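Local coordinates for broad specificity aminotransferase (Leishmania mexicana, PDB 4WB0), which transfers amino groups between amino acids and oxo acids with pyridoxal 5'-phosphate as cofactor, accepting a broad range of substrates and working as a homodimer, at the interface of chains A and B. Numbering follows the deposited sequence. Chains: chain A, Broad specificity aminotransferase; chain B, Broad specificity aminotransferase.

The three contacts belong to the interface of the aminotransferase homodimer. Contact 1 lies about 18 Å from contact 2 and about 18 Å from contact 3, measured between C-alpha centres. Contacts 2 and 3 are about 28 Å apart. Contacts 1 and 3 share the segment around Tyr75 and the residue Glu266, with the chains exchanged: B:Tyr75 meets A:Glu266 in contact 1, and A:Tyr75 meets B:Glu266 in contact 3. Contact 2 uses both copies of Lys121 and Glu295. The Tyr75 segment and Glu266 thus pair in both directions, and the interface is reciprocal.

Contact 1: the interface of chains A and B. Residues chain A 262-266; chain B 74-77, 299, 301.
A:Tyr264 and B:Tyr77 meet with CG anti to the carbonyl carbon in each (chi1 -51° and -71°), and the two side chains cross at about a right angle. The CB of A:Tyr264 sits over the face of the B:Tyr77 ring, 3.8 Å from its centroid, in a CH-pi contact. The rings themselves meet edge to face, with planes 66° apart. The edge of the A:Tyr264 ring also faces B:Tyr75 O, in plane.

A:Ser265 N donates a hydrogen bond to B:Tyr75 O at 2.9 Å. This donor nitrogen sits above the plane of the carbonyl. A:Ser265 OG donates to A:Glu266 OE2 at 3.1 Å, from above the carboxylate plane. Its approach to B:Tyr75 O is at most a weak, competing alternative. In return, B:Ala301 N donates to A:Ser265 O at 2.9 Å.

A:Glu266 CG lies at the edge of the B:Tyr75 ring, 3.9 Å from B:Tyr75 CD2. A:Leu263 CD2 lies alongside the same ring, 4.0 Å from B:Tyr75 CD2.

The A segment closely follows the cofactor-binding lysine motif of the family. B:Tyr77 is the family tyrosine whose hydroxyl reaches the cofactor phosphate of the other subunit. The contact therefore helps place it at that active site.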
loop_
_atom_site.group_PDB
_atom_site.type_symbol
_atom_site.label_atom_id
_atom_site.label_comp_id
_atom_site.label_asym_id
_atom_site.label_seq_id
_atom_site.Cartn_x
_atom_site.Cartn_y
_atom_site.Cartn_z
ATOM N N GLY A 262 5.247 -1.709 17.488
ATOM C CA GLY A 262 6.524 -1.749 16.862
ATOM C C GLY A 262 6.533 -2.403 15.492
ATOM O O GLY A 262 7.564 -2.907 15.056
ATOM N N LEU A 263 5.398 -2.391 14.837
ATOM C CA LEU A 263 5.269 -3.085 13.552
ATOM C C LEU A 263 5.546 -2.106 12.403
ATOM O O LEU A 263 4.862 -2.151 11.402
ATOM C CB LEU A 263 3.863 -3.678 13.433
ATOM C CG LEU A 263 3.691 -4.859 14.387
ATOM C CD1 LEU A 263 2.230 -5.329 14.212
ATOM C CD2 LEU A 263 4.729 -5.948 14.097
ATOM N N TYR A 264 6.573 -1.265 12.547
ATOM C CA TYR A 264 6.829 -0.206 11.556
ATOM C C TYR A 264 6.902 -0.759 10.114
ATOM O O TYR A 264 6.288 -0.213 9.211
ATOM C CB TYR A 264 8.147 0.526 11.835
ATOM C CG TYR A 264 8.317 1.033 13.270
ATOM C CD1 TYR A 264 8.878 0.240 14.248
ATOM C CD2 TYR A 264 7.929 2.322 13.617
ATOM C CE1 TYR A 264 9.027 0.720 15.593
ATOM C CE2 TYR A 264 8.050 2.793 14.920
ATOM C CZ TYR A 264 8.612 1.994 15.901
ATOM O OH TYR A 264 8.730 2.474 17.203
ATOM N N SER A 265 7.647 -1.837 9.938
ATOM C CA SER A 265 7.919 -2.371 8.622
ATOM C C SER A 265 6.751 -3.130 8.032
ATOM O O SER A 265 6.808 -3.429 6.837
ATOM C CB SER A 265 9.132 -3.270 8.631
ATOM O OG SER A 265 9.013 -4.282 9.612
ATOM N N GLU A 266 5.707 -3.431 8.801
ATOM C CA GLU A 266 4.680 -4.320 8.267
ATOM C C GLU A 266 3.423 -3.537 7.864
ATOM O O GLU A 266 2.574 -4.086 7.165
ATOM C CB GLU A 266 4.390 -5.490 9.231
ATOM C CG GLU A 266 5.605 -6.464 9.387
ATOM C CD GLU A 266 6.410 -6.732 8.071
ATOM O OE1 GLU A 266 5.810 -6.984 6.959
ATOM O OE2 GLU A 266 7.674 -6.642 8.171
ATOM N N ASN B 74 14.670 -7.191 12.670
ATOM C CA ASN B 74 13.869 -6.221 13.415
ATOM C C ASN B 74 12.736 -5.736 12.518
ATOM O O ASN B 74 12.583 -6.214 11.399
ATOM C CB ASN B 74 14.725 -5.045 13.968
ATOM C CG ASN B 74 15.347 -4.154 12.888
ATOM O OD1 ASN B 74 14.752 -3.862 11.849
ATOM N ND2 ASN B 74 16.582 -3.720 13.150
ATOM N N TYR B 75 11.931 -4.821 13.041
ATOM C CA TYR B 75 10.787 -4.283 12.302
ATOM C C TYR B 75 10.865 -2.808 11.961
ATOM O O TYR B 75 9.821 -2.130 11.778
ATOM C CB TYR B 75 9.513 -4.540 13.117
ATOM C CG TYR B 75 9.122 -6.008 13.222
ATOM C CD1 TYR B 75 9.621 -6.831 14.245
ATOM C CD2 TYR B 75 8.270 -6.578 12.282
ATOM C CE1 TYR B 75 9.246 -8.181 14.325
ATOM C CE2 TYR B 75 7.885 -7.894 12.372
ATOM C CZ TYR B 75 8.376 -8.694 13.370
ATOM O OH TYR B 75 7.969 -10.023 13.362
ATOM N N GLU B 76 12.066 -2.292 11.826
ATOM C CA GLU B 76 12.210 -0.880 11.613
ATOM C C GLU B 76 11.801 -0.532 10.190
ATOM O O GLU B 76 11.861 -1.364 9.310
ATOM C CB GLU B 76 13.667 -0.439 11.875
ATOM C CG GLU B 76 14.148 -0.750 13.304
ATOM C CD GLU B 76 13.240 -0.064 14.394
ATOM O OE1 GLU B 76 13.064 1.175 14.340
ATOM O OE2 GLU B 76 12.733 -0.771 15.286
ATOM N N TYR B 77 11.441 0.724 9.955
ATOM C CA TYR B 77 10.989 1.114 8.631
ATOM C C TYR B 77 11.968 0.758 7.554
ATOM O O TYR B 77 13.143 1.061 7.674
ATOM C CB TYR B 77 10.770 2.632 8.503
ATOM C CG TYR B 77 9.565 3.213 9.247
ATOM C CD1 TYR B 77 8.244 2.911 8.870
ATOM C CD2 TYR B 77 9.759 4.136 10.272
ATOM C CE1 TYR B 77 7.152 3.492 9.573
ATOM C CE2 TYR B 77 8.694 4.718 10.962
ATOM C CZ TYR B 77 7.407 4.402 10.624
ATOM O OH TYR B 77 6.384 5.017 11.347
ATOM N N PRO B 299 7.062 0.633 2.006
ATOM C CA PRO B 299 6.308 -0.591 1.711
ATOM C C PRO B 299 6.464 -1.656 2.790
ATOM O O PRO B 299 7.377 -1.586 3.587
ATOM C CB PRO B 299 6.926 -1.077 0.392
ATOM C CG PRO B 299 8.350 -0.576 0.492
ATOM C CD PRO B 299 8.314 0.723 1.237
ATOM N N ALA B 301 7.603 -5.096 4.571
ATOM C CA ALA B 301 8.858 -5.819 4.368
ATOM C C ALA B 301 8.704 -7.334 4.189
ATOM O O ALA B 301 9.571 -7.962 3.538
ATOM C CB ALA B 301 9.800 -5.540 5.524
#

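Contact 2: the interface of chains A and B. Residues chain A 113-114, 117, 121, 147, 295; chain B 121, 294-295.
A:Glu295 and B:Glu295 face each other tip to tip. Their carboxylate carbons form the centre, with A:Glu295 CD 3.7 Å from B:Glu295 CD. The aliphatic B:Lys121 CE joins them, 4.0 Å from A:Glu295 CD. The two carboxylates stack with planes 3° apart. The two copies get there differently. A:Glu295 has CG anti to the carbonyl carbon (chi1 -74°), whereas B:Glu295 has CG anti to the backbone N (chi1 -163°). Both chains bend at chi2, in opposite senses.

Two lysines surround this pair. Each has an extended chain beyond CG and crosses the opposing glutamate at about a right angle. A:Lys121 NZ donates to B:Glu295 OE2 at 2.5 Å. B:Lys121 NZ donates to A:Glu295 OE2 at 2.7 Å. Both oxygens use the syn lone pair. Salt bridges within each chain complete the ring. A:Lys121 NZ to A:Glu295 OE2 is 3.2 Å, with only a weak hydrogen bond. B:Lys121 NZ to B:Glu295 OE1 is 3.1 Å. The alternating charges probably offset the repulsion between the stacked carboxylates.

Further out, A:Ser117 OG makes a weak bond to B:Glu295 OE2. A water joins the chains at the rim. The water lies 2.9 Å from A:Ser117 OG, and also bonds to A:Ile147 O and B:Ala294 O.

This salt-bridge network ties helix 111-123 of each subunit to the opposing Glu295 segment and helps hold the homodimer together.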
loop_
_atom_site.group_PDB
_atom_site.type_symbol
_atom_site.label_atom_id
_atom_site.label_comp_id
_atom_site.label_asym_id
_atom_site.label_seq_id
_atom_site.Cartn_x
_atom_site.Cartn_y
_atom_site.Cartn_z
ATOM N N THR A 113 -0.310 6.338 7.625
ATOM C CA THR A 113 -0.152 7.101 6.386
ATOM C C THR A 113 -1.207 6.678 5.374
ATOM O O THR A 113 -1.893 7.498 4.774
ATOM C CB THR A 113 1.213 6.909 5.776
ATOM O OG1 THR A 113 2.233 7.352 6.673
ATOM C CG2 THR A 113 1.360 7.727 4.452
ATOM N N GLY A 114 -1.328 5.378 5.181
ATOM C CA GLY A 114 -2.333 4.817 4.299
ATOM C C GLY A 114 -3.757 5.187 4.679
ATOM O O GLY A 114 -4.556 5.511 3.791
ATOM N N SER A 117 -4.156 9.019 3.828
ATOM C CA SER A 117 -4.354 9.211 2.394
ATOM C C SER A 117 -5.729 8.733 1.952
ATOM O O SER A 117 -6.454 9.453 1.261
ATOM C CB SER A 117 -3.275 8.489 1.587
ATOM O OG SER A 117 -3.474 8.754 0.197
ATOM N N LYS A 121 -8.847 11.102 0.616
ATOM C CA LYS A 121 -9.481 10.932 -0.678
ATOM C C LYS A 121 -10.990 10.708 -0.553
ATOM O O LYS A 121 -11.777 11.278 -1.327
ATOM C CB LYS A 121 -8.863 9.759 -1.435
ATOM C CG LYS A 121 -7.403 10.015 -1.852
ATOM C CD LYS A 121 -6.815 8.782 -2.598
ATOM C CE LYS A 121 -5.360 8.958 -2.879
ATOM N NZ LYS A 121 -4.843 7.613 -3.318
ATOM N N ILE A 147 0.197 14.742 2.366
ATOM C CA ILE A 147 -0.787 13.717 2.134
ATOM C C ILE A 147 -2.085 14.319 1.677
ATOM O O ILE A 147 -2.696 13.884 0.718
ATOM C CB ILE A 147 -0.977 12.917 3.426
ATOM C CG1 ILE A 147 0.306 12.071 3.725
ATOM C CG2 ILE A 147 -2.188 12.039 3.352
ATOM C CD1 ILE A 147 0.302 11.504 5.162
ATOM N N GLU A 295 -5.503 1.455 -6.371
ATOM C CA GLU A 295 -4.141 1.742 -5.878
ATOM C C GLU A 295 -3.290 0.522 -5.627
ATOM O O GLU A 295 -2.162 0.532 -6.034
ATOM C CB GLU A 295 -4.170 2.517 -4.575
ATOM C CG GLU A 295 -4.557 3.960 -4.701
ATOM C CD GLU A 295 -3.405 4.869 -5.210
ATOM O OE1 GLU A 295 -2.206 4.528 -5.023
ATOM O OE2 GLU A 295 -3.709 5.957 -5.753
ATOM N N LYS B 121 0.855 7.145 -12.564
ATOM C CA LYS B 121 1.002 8.488 -11.987
ATOM C C LYS B 121 2.306 9.093 -12.438
ATOM O O LYS B 121 2.334 10.233 -12.858
ATOM C CB LYS B 121 0.960 8.424 -10.438
ATOM C CG LYS B 121 -0.395 7.981 -9.858
ATOM C CD LYS B 121 -0.387 8.094 -8.323
ATOM C CE LYS B 121 -1.569 7.408 -7.692
ATOM N NZ LYS B 121 -1.464 7.397 -6.180
ATOM N N ALA B 294 3.456 10.093 -0.020
ATOM C CA ALA B 294 2.153 10.668 0.232
ATOM C C ALA B 294 1.044 9.684 0.240
ATOM O O ALA B 294 -0.107 10.026 0.550
ATOM C CB ALA B 294 1.883 11.690 -0.800
ATOM N N GLU B 295 1.348 8.458 -0.139
ATOM C CA GLU B 295 0.338 7.433 -0.245
ATOM C C GLU B 295 0.468 6.450 0.942
ATOM O O GLU B 295 -0.538 6.190 1.609
ATOM C CB GLU B 295 0.485 6.752 -1.593
ATOM C CG GLU B 295 -0.650 6.002 -1.993
ATOM C CD GLU B 295 -1.791 6.858 -2.481
ATOM O OE1 GLU B 295 -1.569 7.928 -3.105
ATOM O OE2 GLU B 295 -2.927 6.433 -2.222
HETATM O O HOH W 1 -2.335 11.339 -0.320
#

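Contact 3: the interface of chains A and B. Residues chain A 69, 72-75; chain B 57, 61-62, 65, 266.
Helix 59-69 of chain B packs against the end of helix 59-71 of chain A and the loop that follows it. A:Tyr75 reaches from this loop toward B:Glu65, tip to tip. The phenol A:Tyr75 OH donates a hydrogen bond to B:Glu65 OE1 at 2.7 Å. It meets this oxygen on its anti side, somewhat out of the carboxylate plane. Ring and carboxylate planes are 15° apart. B:Glu65 has CG anti to the carbonyl carbon (chi1 -74°) and bends at chi2, which turns its carboxylate to the tyrosine.

B:Arg62 comes in obliquely. B:Arg62 NH1 hydrogen-bonds to A:Tyr75 OH at 3.0 Å, so the phenol oxygen links an acid and a base of one helix. B:Arg62 NH2 is 2.9 Å from A:Leu69 O, but its hydrogens are not aimed there and no hydrogen bond forms.

Carbon contacts flank the tyrosine. B:Val61 CG1 is 3.7 Å from A:Tyr75 CZ, and B:Pro57 CB is 4.0 Å from A:Tyr75 CE2. B:Glu266 CG lies 4.1 Å from A:Tyr75 CD1, its carboxylate turned steeply (82°) to the ring. Separately, A:Leu69 CD1 is 3.6 Å from B:Glu65 CB.

The contact fastens the Tyr75 loop of one subunit to a helix of the other and so supports the homodimer.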
loop_
_atom_site.group_PDB
_atom_site.type_symbol
_atom_site.label_atom_id
_atom_site.label_comp_id
_atom_site.label_asym_id
_atom_site.label_seq_id
_atom_site.Cartn_x
_atom_site.Cartn_y
_atom_site.Cartn_z
ATOM N N LEU A 69 3.305 -18.781 12.439
ATOM C CA LEU A 69 4.002 -19.675 11.512
ATOM C C LEU A 69 3.439 -21.089 11.675
ATOM O O LEU A 69 3.139 -21.753 10.674
ATOM C CB LEU A 69 5.505 -19.623 11.739
ATOM C CG LEU A 69 6.329 -20.611 10.905
ATOM C CD1 LEU A 69 6.214 -20.230 9.473
ATOM C CD2 LEU A 69 7.768 -20.562 11.302
ATOM N N ASN A 72 0.009 -22.172 9.827
ATOM C CA ASN A 72 -0.054 -22.404 8.373
ATOM C C ASN A 72 -1.318 -21.809 7.742
ATOM O O ASN A 72 -2.094 -22.506 7.087
ATOM C CB ASN A 72 -0.001 -23.907 8.048
ATOM C CG ASN A 72 1.304 -24.575 8.498
ATOM O OD1 ASN A 72 2.377 -24.270 7.976
ATOM N ND2 ASN A 72 1.209 -25.501 9.457
ATOM N N LEU A 73 -1.568 -20.537 7.983
ATOM C CA LEU A 73 -2.522 -19.846 7.184
ATOM C C LEU A 73 -1.938 -19.811 5.751
ATOM O O LEU A 73 -0.719 -20.046 5.531
ATOM C CB LEU A 73 -2.805 -18.459 7.764
ATOM C CG LEU A 73 -3.263 -18.510 9.241
ATOM C CD1 LEU A 73 -3.606 -17.137 9.696
ATOM C CD2 LEU A 73 -4.467 -19.382 9.467
ATOM N N ASN A 74 -2.802 -19.566 4.787
ATOM C CA ASN A 74 -2.410 -19.575 3.396
ATOM C C ASN A 74 -2.034 -18.127 3.004
ATOM O O ASN A 74 -2.020 -17.225 3.859
ATOM C CB ASN A 74 -3.550 -20.136 2.507
ATOM C CG ASN A 74 -4.865 -19.282 2.585
ATOM O OD1 ASN A 74 -4.823 -18.030 2.607
ATOM N ND2 ASN A 74 -6.051 -19.977 2.647
ATOM N N TYR A 75 -1.718 -17.924 1.722
ATOM C CA TYR A 75 -1.345 -16.577 1.219
ATOM C C TYR A 75 -2.306 -16.045 0.218
ATOM O O TYR A 75 -1.924 -15.208 -0.635
ATOM C CB TYR A 75 0.023 -16.599 0.571
ATOM C CG TYR A 75 1.099 -17.013 1.530
ATOM C CD1 TYR A 75 1.675 -16.104 2.389
ATOM C CD2 TYR A 75 1.511 -18.309 1.580
ATOM C CE1 TYR A 75 2.678 -16.486 3.306
ATOM C CE2 TYR A 75 2.492 -18.727 2.492
ATOM C CZ TYR A 75 3.079 -17.813 3.340
ATOM O OH TYR A 75 4.074 -18.231 4.221
ATOM N N PRO B 57 0.196 -22.821 -0.844
ATOM C CA PRO B 57 1.405 -22.192 -0.321
ATOM C C PRO B 57 2.617 -22.940 -0.814
ATOM O O PRO B 57 2.668 -24.175 -0.667
ATOM C CB PRO B 57 1.244 -22.311 1.208
ATOM C CG PRO B 57 -0.156 -22.550 1.427
ATOM C CD PRO B 57 -0.683 -23.277 0.236
ATOM N N VAL B 61 8.340 -21.224 -0.105
ATOM C CA VAL B 61 7.910 -20.096 0.724
ATOM C C VAL B 61 7.800 -20.509 2.217
ATOM O O VAL B 61 8.259 -19.770 3.075
ATOM C CB VAL B 61 6.611 -19.504 0.204
ATOM C CG1 VAL B 61 5.996 -18.575 1.213
ATOM C CG2 VAL B 61 6.900 -18.758 -1.104
ATOM N N ARG B 62 7.278 -21.711 2.512
ATOM C CA ARG B 62 7.235 -22.215 3.884
ATOM C C ARG B 62 8.653 -22.357 4.467
ATOM O O ARG B 62 8.898 -22.030 5.634
ATOM C CB ARG B 62 6.488 -23.574 3.961
ATOM C CG ARG B 62 5.005 -23.557 3.531
ATOM C CD ARG B 62 4.243 -22.399 4.205
ATOM N NE ARG B 62 4.220 -22.496 5.667
ATOM C CZ ARG B 62 3.718 -21.555 6.480
ATOM N NH1 ARG B 62 3.200 -20.431 5.987
ATOM N NH2 ARG B 62 3.716 -21.743 7.796
ATOM N N GLU B 65 9.969 -18.837 5.247
ATOM C CA GLU B 65 9.362 -18.263 6.454
ATOM C C GLU B 65 10.177 -18.612 7.685
ATOM O O GLU B 65 10.398 -17.770 8.569
ATOM C CB GLU B 65 7.903 -18.765 6.709
ATOM C CG GLU B 65 6.861 -18.178 5.778
ATOM C CD GLU B 65 6.351 -16.801 6.239
ATOM O OE1 GLU B 65 5.432 -16.282 5.562
ATOM O OE2 GLU B 65 6.861 -16.227 7.247
ATOM N N GLU B 266 0.893 -10.966 0.472
ATOM C CA GLU B 266 1.998 -10.195 1.033
ATOM C C GLU B 266 2.402 -8.989 0.154
ATOM O O GLU B 266 3.126 -8.123 0.590
ATOM C CB GLU B 266 3.172 -11.118 1.291
ATOM C CG GLU B 266 2.892 -12.235 2.288
ATOM C CD GLU B 266 2.014 -11.798 3.469
ATOM O OE1 GLU B 266 2.271 -10.709 4.061
ATOM O OE2 GLU B 266 0.990 -12.499 3.735
#